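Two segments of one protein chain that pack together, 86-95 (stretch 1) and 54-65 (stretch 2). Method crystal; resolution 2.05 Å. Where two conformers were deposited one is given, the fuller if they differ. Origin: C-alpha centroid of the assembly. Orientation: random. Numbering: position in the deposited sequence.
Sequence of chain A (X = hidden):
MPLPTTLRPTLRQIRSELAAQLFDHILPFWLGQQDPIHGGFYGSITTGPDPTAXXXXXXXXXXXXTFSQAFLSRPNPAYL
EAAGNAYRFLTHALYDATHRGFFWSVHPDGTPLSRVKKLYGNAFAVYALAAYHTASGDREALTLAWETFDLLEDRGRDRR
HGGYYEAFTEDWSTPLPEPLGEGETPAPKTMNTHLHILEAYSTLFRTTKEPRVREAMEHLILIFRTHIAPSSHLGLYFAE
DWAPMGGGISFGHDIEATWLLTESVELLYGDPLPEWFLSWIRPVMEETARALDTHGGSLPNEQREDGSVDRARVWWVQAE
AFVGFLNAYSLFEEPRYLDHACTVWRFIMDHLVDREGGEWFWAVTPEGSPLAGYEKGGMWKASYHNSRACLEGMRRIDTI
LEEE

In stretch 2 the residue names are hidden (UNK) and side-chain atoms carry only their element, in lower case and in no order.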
ATOM      1  N   ALA A  86      -8.563  -1.187 -16.439  1.00 24.71           N
ATOM      2  CA  ALA A  86      -7.282  -1.501 -15.826  1.00 23.09           C
ATOM      3  C   ALA A  86      -6.999  -2.993 -15.885  1.00 24.33           C
ATOM      4  O   ALA A  86      -5.838  -3.404 -16.009  1.00 30.88           O
ATOM      5  CB  ALA A  86      -7.253  -1.001 -14.387  1.00 20.16           C
ATOM      6  N   TYR A  87      -8.042  -3.815 -15.838  1.00 20.02           N
ATOM      7  CA  TYR A  87      -7.832  -5.260 -15.846  1.00 28.63           C
ATOM      8  C   TYR A  87      -7.347  -5.735 -17.216  1.00 28.22           C
ATOM      9  O   TYR A  87      -6.355  -6.462 -17.309  1.00 26.46           O
ATOM     10  CB  TYR A  87      -9.119  -5.973 -15.447  1.00 20.81           C
ATOM     11  CG  TYR A  87      -9.067  -7.484 -15.562  1.00 28.39           C
ATOM     12  CD1 TYR A  87      -8.348  -8.253 -14.655  1.00 23.79           C
ATOM     13  CD2 TYR A  87      -9.741  -8.131 -16.583  1.00 28.29           C
ATOM     14  CE1 TYR A  87      -8.318  -9.611 -14.759  1.00 29.57           C
ATOM     15  CE2 TYR A  87      -9.705  -9.497 -16.710  1.00 29.97           C
ATOM     16  CZ  TYR A  87      -8.995 -10.233 -15.796  1.00 35.18           C
ATOM     17  OH  TYR A  87      -8.973 -11.598 -15.929  1.00 35.31           O
ATOM     18  N   ARG A  88      -8.045  -5.331 -18.284  0.56 29.19           N
ATOM     19  CA  ARG A  88      -7.656  -5.725 -19.635  0.56 29.92           C
ATOM     20  C   ARG A  88      -6.218  -5.319 -19.942  0.56 33.59           C
ATOM     21  O   ARG A  88      -5.467  -6.087 -20.559  0.56 37.03           O
ATOM     22  CB  ARG A  88      -8.611  -5.106 -20.657  0.56 33.02           C
ATOM     23  CG  ARG A  88     -10.038  -5.632 -20.583  0.56 32.74           C
ATOM     24  CD  ARG A  88     -10.894  -5.075 -21.719  0.56 31.27           C
ATOM     25  NE  ARG A  88     -11.014  -3.621 -21.647  0.56 33.58           N
ATOM     26  CZ  ARG A  88     -12.039  -2.982 -21.087  0.56 29.16           C
ATOM     27  NH1 ARG A  88     -13.035  -3.669 -20.553  0.56 32.91           N
ATOM     28  NH2 ARG A  88     -12.066  -1.658 -21.060  0.56 24.75           N
ATOM     29  N   PHE A  89      -5.816  -4.115 -19.520  1.00 26.49           N
ATOM     30  CA  PHE A  89      -4.445  -3.669 -19.750  1.00 25.24           C
ATOM     31  C   PHE A  89      -3.457  -4.453 -18.905  1.00 32.84           C
ATOM     32  O   PHE A  89      -2.338  -4.735 -19.353  1.00 34.68           O
ATOM     33  CB  PHE A  89      -4.295  -2.177 -19.467  1.00 22.22           C
ATOM     34  CG  PHE A  89      -3.034  -1.585 -20.047  1.00 20.54           C
ATOM     35  CD1 PHE A  89      -2.948  -1.291 -21.401  1.00 20.65           C
ATOM     36  CD2 PHE A  89      -1.932  -1.344 -19.241  1.00 20.55           C
ATOM     37  CE1 PHE A  89      -1.771  -0.758 -21.953  1.00 26.34           C
ATOM     38  CE2 PHE A  89      -0.758  -0.814 -19.770  1.00 22.58           C
ATOM     39  CZ  PHE A  89      -0.673  -0.527 -21.140  1.00 24.09           C
ATOM     40  N   LEU A  90      -3.848  -4.794 -17.676  1.00 25.60           N
ATOM     41  CA  LEU A  90      -3.005  -5.633 -16.839  1.00 25.56           C
ATOM     42  C   LEU A  90      -2.786  -7.004 -17.468  1.00 25.42           C
ATOM     43  O   LEU A  90      -1.680  -7.552 -17.416  1.00 28.13           O
ATOM     44  CB  LEU A  90      -3.630  -5.786 -15.458  1.00 20.02           C
ATOM     45  CG  LEU A  90      -2.831  -6.692 -14.541  1.00 19.96           C
ATOM     46  CD1 LEU A  90      -1.496  -6.045 -14.199  1.00 20.03           C
ATOM     47  CD2 LEU A  90      -3.671  -7.037 -13.289  1.00 23.18           C
ATOM     48  N   THR A  91      -3.820  -7.578 -18.065  1.00 26.23           N
ATOM     49  CA  THR A  91      -3.717  -8.966 -18.473  1.00 30.14           C
ATOM     50  C   THR A  91      -3.365  -9.154 -19.939  1.00 24.78           C
ATOM     51  O   THR A  91      -3.050 -10.279 -20.325  1.00 24.26           O
ATOM     52  CB  THR A  91      -5.015  -9.720 -18.159  1.00 28.84           C
ATOM     53  OG1 THR A  91      -6.123  -9.086 -18.805  1.00 37.41           O
ATOM     54  CG2 THR A  91      -5.228  -9.765 -16.668  1.00 21.00           C
ATOM     55  N   HIS A  92      -3.400  -8.094 -20.753  1.00 27.00           N
ATOM     56  CA  HIS A  92      -3.032  -8.167 -22.155  1.00 28.03           C
ATOM     57  C   HIS A  92      -1.727  -7.457 -22.476  1.00 36.12           C
ATOM     58  O   HIS A  92      -1.129  -7.752 -23.514  1.00 41.24           O
ATOM     59  CB  HIS A  92      -4.126  -7.557 -23.043  1.00 33.55           C
ATOM     60  CG  HIS A  92      -5.416  -8.311 -23.028  1.00 53.51           C
ATOM     61  ND1 HIS A  92      -6.071  -8.647 -21.861  1.00 59.89           N
ATOM     62  CD2 HIS A  92      -6.183  -8.782 -24.039  1.00 57.22           C
ATOM     63  CE1 HIS A  92      -7.181  -9.300 -22.155  1.00 59.25           C
ATOM     64  NE2 HIS A  92      -7.273  -9.394 -23.469  1.00 59.84           N
ATOM     65  N   ALA A  93      -1.292  -6.512 -21.641  1.00 29.61           N
ATOM     66  CA  ALA A  93      -0.026  -5.822 -21.843  1.00 20.52           C
ATOM     67  C   ALA A  93       1.014  -6.202 -20.796  1.00 23.67           C
ATOM     68  O   ALA A  93       2.097  -6.687 -21.152  1.00 22.37           O
ATOM     69  CB  ALA A  93      -0.242  -4.301 -21.863  1.00 34.08           C
ATOM     70  N   LEU A  94       0.707  -6.031 -19.501  1.00 21.37           N
ATOM     71  CA  LEU A  94       1.707  -6.294 -18.468  1.00 23.52           C
ATOM     72  C   LEU A  94       1.936  -7.789 -18.223  1.00 22.98           C
ATOM     73  O   LEU A  94       2.994  -8.179 -17.704  1.00 23.39           O
ATOM     74  CB  LEU A  94       1.295  -5.582 -17.175  1.00 25.68           C
ATOM     75  CG  LEU A  94       1.435  -4.054 -17.320  1.00 27.64           C
ATOM     76  CD1 LEU A  94       0.400  -3.287 -16.476  1.00 20.48           C
ATOM     77  CD2 LEU A  94       2.875  -3.572 -17.019  1.00 21.55           C
ATOM     78  N   TYR A  95       0.974  -8.627 -18.586  1.00 21.79           N
ATOM     79  CA  TYR A  95       1.107 -10.061 -18.391  1.00 24.69           C
ATOM     80  C   TYR A  95       2.103 -10.671 -19.392  1.00 26.03           C
ATOM     81  O   TYR A  95       2.050 -10.391 -20.593  1.00 23.98           O
ATOM     82  CB  TYR A  95      -0.275 -10.702 -18.527  1.00 23.74           C
ATOM     83  CG  TYR A  95      -0.325 -12.175 -18.222  1.00 24.93           C
ATOM     84  CD1 TYR A  95       0.070 -12.656 -16.990  1.00 21.29           C
ATOM     85  CD2 TYR A  95      -0.768 -13.083 -19.181  1.00 27.76           C
ATOM     86  CE1 TYR A  95       0.026 -14.025 -16.712  1.00 30.41           C
ATOM     87  CE2 TYR A  95      -0.818 -14.430 -18.922  1.00 29.41           C
ATOM     88  CZ  TYR A  95      -0.428 -14.904 -17.688  1.00 30.20           C
ATOM     89  OH  TYR A  95      -0.486 -16.258 -17.444  1.00 36.70           O
ATOM     90  N   UNK A  54       5.785   5.671 -20.089  1.00 28.29           N
ATOM     91  CA  UNK A  54       5.519   4.250 -19.836  1.00 33.71           C
ATOM     92  C   UNK A  54       4.574   4.066 -18.650  1.00 35.29           C
ATOM     93  O   UNK A  54       4.497   4.904 -17.745  1.00 36.01           O
ATOM     94  c   UNK A  54       7.885   4.712 -19.962  1.00 21.68           C
ATOM     95  c   UNK A  54       7.177   6.032 -19.790  1.00 24.59           C
ATOM     96  c   UNK A  54       6.908   3.672 -19.535  1.00 25.69           C
ATOM     97  N   UNK A  55       3.867   2.934 -18.677  1.00 21.16           N
ATOM     98  CA  UNK A  55       2.873   2.548 -17.686  1.00 25.62           C
ATOM     99  C   UNK A  55       3.412   1.424 -16.807  1.00 37.33           C
ATOM    100  O   UNK A  55       3.850   0.379 -17.309  1.00 35.57           O
ATOM    101  c   UNK A  55      -0.586   3.789 -21.096  1.00 24.89           C
ATOM    102  c   UNK A  55       0.028   2.642 -20.317  1.00 28.69           C
ATOM    103  n   UNK A  55      -1.522   3.312 -22.145  1.00 26.42           N
ATOM    104  c   UNK A  55       1.226   3.107 -19.507  1.00 27.60           C
ATOM    105  c   UNK A  55       1.570   2.153 -18.371  1.00 20.94           C
ATOM    106  N   UNK A  56       3.396   1.663 -15.493  1.00 30.88           N
ATOM    107  CA  UNK A  56       3.984   0.738 -14.560  1.00 27.71           C
ATOM    108  C   UNK A  56       3.029  -0.365 -14.153  1.00 31.56           C
ATOM    109  O   UNK A  56       1.807  -0.206 -14.181  1.00 35.68           O
ATOM    110  N   UNK A  57       3.622  -1.493 -13.764  1.00 26.05           N
ATOM    111  CA  UNK A  57       2.854  -2.599 -13.214  1.00 34.83           C
ATOM    112  C   UNK A  57       2.145  -2.188 -11.926  1.00 29.29           C
ATOM    113  O   UNK A  57       0.938  -2.402 -11.785  1.00 26.88           O
ATOM    114  c   UNK A  57       4.232  -6.045 -11.997  1.00 20.24           C
ATOM    115  c   UNK A  57       1.877  -5.438 -12.801  1.00 20.17           C
ATOM    116  c   UNK A  57       3.786  -3.785 -12.962  1.00 20.37           C
ATOM    117  c   UNK A  57       3.182  -4.926 -12.162  1.00 22.11           C
ATOM    118  N   UNK A  58       2.900  -1.629 -10.970  1.00 24.53           N
ATOM    119  CA  UNK A  58       2.345  -1.172  -9.689  1.00 30.87           C
ATOM    120  C   UNK A  58       1.184  -0.208  -9.909  1.00 28.56           C
ATOM    121  O   UNK A  58       0.093  -0.393  -9.368  1.00 24.03           O
ATOM    122  c   UNK A  58       3.442  -0.510  -8.834  1.00 22.53           C
ATOM    123  c   UNK A  58       4.662  -1.405  -8.710  1.00 24.52           C
ATOM    124  c   UNK A  58       2.892  -0.129  -7.457  1.00 23.81           C
ATOM    125  N   UNK A  59       1.413   0.846 -10.698  1.00 26.22           N
ATOM    126  CA  UNK A  59       0.388   1.872 -10.880  1.00 30.71           C
ATOM    127  C   UNK A  59      -0.875   1.289 -11.507  1.00 25.26           C
ATOM    128  O   UNK A  59      -1.992   1.578 -11.060  1.00 27.90           O
ATOM    129  c   UNK A  59       0.948   3.012 -11.731  1.00 40.24           C
ATOM    130  c   UNK A  59      -0.034   4.109 -12.078  1.00 56.35           C
ATOM    131  s   UNK A  59       0.202   4.629 -13.797  1.00 69.20           S
ATOM    132  c   UNK A  59      -0.387   3.161 -14.632  1.00 58.47           C
ATOM    133  N   UNK A  60      -0.716   0.437 -12.518  1.00 25.97           N
ATOM    134  CA  UNK A  60      -1.872  -0.163 -13.177  1.00 26.43           C
ATOM    135  C   UNK A  60      -2.636  -1.081 -12.231  1.00 24.06           C
ATOM    136  O   UNK A  60      -3.871  -1.104 -12.243  1.00 27.57           O
ATOM    137  o   UNK A  60      -0.763  -0.009 -15.311  1.00 23.98           O
ATOM    138  c   UNK A  60      -1.404  -0.929 -14.413  1.00 27.97           C
ATOM    139  c   UNK A  60      -2.584  -1.627 -15.119  1.00 22.82           C
ATOM    140  N   UNK A  61      -1.917  -1.863 -11.420  1.00 22.67           N
ATOM    141  CA  UNK A  61      -2.580  -2.745 -10.463  1.00 27.21           C
ATOM    142  C   UNK A  61      -3.240  -1.951  -9.336  1.00 22.93           C
ATOM    143  O   UNK A  61      -4.319  -2.321  -8.857  1.00 24.56           O
ATOM    144  c   UNK A  61      -1.578  -3.749  -9.898  1.00 20.69           C
ATOM    145  N   UNK A  62      -2.612  -0.856  -8.906  1.00 25.92           N
ATOM    146  CA  UNK A  62      -3.238   0.012  -7.904  1.00 25.66           C
ATOM    147  C   UNK A  62      -4.563   0.577  -8.409  1.00 28.62           C
ATOM    148  O   UNK A  62      -5.556   0.589  -7.670  1.00 27.28           O
ATOM    149  n   UNK A  62       0.835   1.200  -5.273  1.00 33.60           N
ATOM    150  c   UNK A  62      -2.277   1.128  -7.505  1.00 20.25           C
ATOM    151  n   UNK A  62       2.704   1.429  -3.941  1.00 43.91           N
ATOM    152  c   UNK A  62      -1.170   0.621  -6.580  1.00 20.23           C
ATOM    153  n   UNK A  62       1.851   3.259  -5.025  1.00 30.40           N
ATOM    154  c   UNK A  62       1.804   1.958  -4.756  1.00 37.70           C
ATOM    155  c   UNK A  62      -0.204   1.704  -6.172  1.00 28.87           C
ATOM    156  N   UNK A  63      -4.612   1.014  -9.675  1.00 20.21           N
ATOM    157  CA  UNK A  63      -5.873   1.500 -10.227  1.00 20.90           C
ATOM    158  C   UNK A  63      -6.900   0.382 -10.333  1.00 25.10           C
ATOM    159  O   UNK A  63      -8.090   0.601 -10.065  1.00 23.75           O
ATOM    160  n   UNK A  63      -3.642   5.232 -11.744  1.00 28.00           N
ATOM    161  c   UNK A  63      -5.646   2.154 -11.588  1.00 20.34           C
ATOM    162  n   UNK A  63      -5.227   4.419 -10.546  1.00 31.24           N
ATOM    163  c   UNK A  63      -4.937   3.472 -11.508  1.00 29.73           C
ATOM    164  c   UNK A  63      -3.923   3.984 -12.247  1.00 24.17           C
ATOM    165  c   UNK A  63      -4.433   5.468 -10.711  1.00 24.19           C
ATOM    166  N   UNK A  64      -6.464  -0.825 -10.722  1.00 22.29           N
ATOM    167  CA  UNK A  64      -7.378  -1.964 -10.699  1.00 22.05           C
ATOM    168  C   UNK A  64      -7.944  -2.191  -9.298  1.00 25.48           C
ATOM    169  O   UNK A  64      -9.156  -2.376  -9.132  1.00 24.11           O
ATOM    170  c   UNK A  64      -6.680  -3.232 -11.193  1.00 19.91           C
ATOM    171  c   UNK A  64      -7.658  -4.432 -11.170  1.00 23.04           C
ATOM    172  c   UNK A  64      -8.940  -4.107 -11.943  1.00 19.84           C
ATOM    173  c   UNK A  64      -7.052  -5.773 -11.667  1.00 25.08           C
ATOM    174  N   UNK A  65      -7.075  -2.210  -8.280  1.00 22.73           N
ATOM    175  CA  UNK A  65      -7.551  -2.413  -6.915  1.00 27.73           C
ATOM    176  C   UNK A  65      -8.492  -1.285  -6.511  1.00 29.53           C
ATOM    177  O   UNK A  65      -9.588  -1.533  -6.002  1.00 30.55           O
ATOM    178  c   UNK A  65      -7.209  -0.418  -3.466  1.00 19.94           C
ATOM    179  c   UNK A  65      -6.377  -2.524  -5.931  1.00 23.05           C
ATOM    180  c   UNK A  65      -7.914  -0.507  -1.137  1.00 19.92           C
ATOM    181  n   UNK A  65      -7.336  -3.863  -2.568  1.00 30.46           N
ATOM    182  c   UNK A  65      -7.869  -1.877  -1.125  1.00 19.83           C
ATOM    183  c   UNK A  65      -6.811  -2.797  -4.480  1.00 28.01           C
ATOM    184  c   UNK A  65      -7.475  -2.522  -2.300  1.00 25.00           C
ATOM    185  c   UNK A  65      -7.603   0.224  -2.284  1.00 27.63           C
ATOM    186  c   UNK A  65      -6.936  -4.021  -3.872  1.00 28.78           C
ATOM    187  c   UNK A  65      -7.158  -1.818  -3.479  1.00 22.83           C
TER

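Position 54 has three side-chain carbons that close a ring onto the backbone N. It does not touch stretch 1. It is Pro54.

Position 55 carries four carbons in a row ending in a nitrogen. Its third carbon lies 3.3 Å from Phe89 CZ, oblique to the ring. This is Lys55, and that carbon is CD.

Position 56 has no side-chain atoms. Its backbone O is 4.1 Å from Leu94 CD1. It is Gly56, at the N-cap of the helix that follows.

Position 57 has four carbons, forked at the second. One tip is 3.7 Å from Leu90 CD1, and the CA is 3.9 Å from Leu94 CD2. The fork after one carbon gives Leu57.

Position 58 has one carbon carrying two more. Its CA-to-CB bond points away from stretch 1. It is Val58.

Position 59 is an unbranched chain of two carbons, a sulfur and a carbon. The sulfur inside the chain identifies Met59.

Position 60 has one carbon carrying one oxygen and one carbon. The CB is 3.6 Å from Leu94 CD1, and the terminal carbon is 3.8 Å from Ala86 O. This is Thr60. Its OG1 donates a 2.8 Å hydrogen bond to Gly56 O, while its CG2 lies at the edge of the Phe89 ring.

Position 61 has a single carbon, CB, 4.9 Å from Leu90 CD1. It is Ala61.

Position 62 has three carbons, a nitrogen, then a carbon bearing two more nitrogens. It is Arg62, out of reach.

Position 63 has one carbon and a five-membered ring of three carbons and two nitrogens. It is His63. Its backbone C is 4.3 Å from Ala86 CB, but the end of the side chain leads away.

Position 64 has four carbons, forked at the second. Its CB is 3.9 Å from Ala86 CB. It is Leu64. Its CD2 is 4.0 Å from Leu90 CD2, and its CD1 is 4.0 Å from Tyr87 CB.

Position 65 has one carbon, then fused five- and six-membered rings of eight carbons and one nitrogen. It is Trp65, out of reach.

The helices run roughly antiparallel, at 144°, with axes 9.1 Å apart at closest approach. No hydrogen bond crosses between the stretches. Thr60 sits as a knob among Ala86, Phe89, Leu90 and Leu94. Leu57 and Leu64 extend the apolar packing, and small Ala86 lets the backbones come close: its CA is 5.1 Å from Leu64 CA.

Stretch 2, residues 54-65: PKGLVMTARHLW
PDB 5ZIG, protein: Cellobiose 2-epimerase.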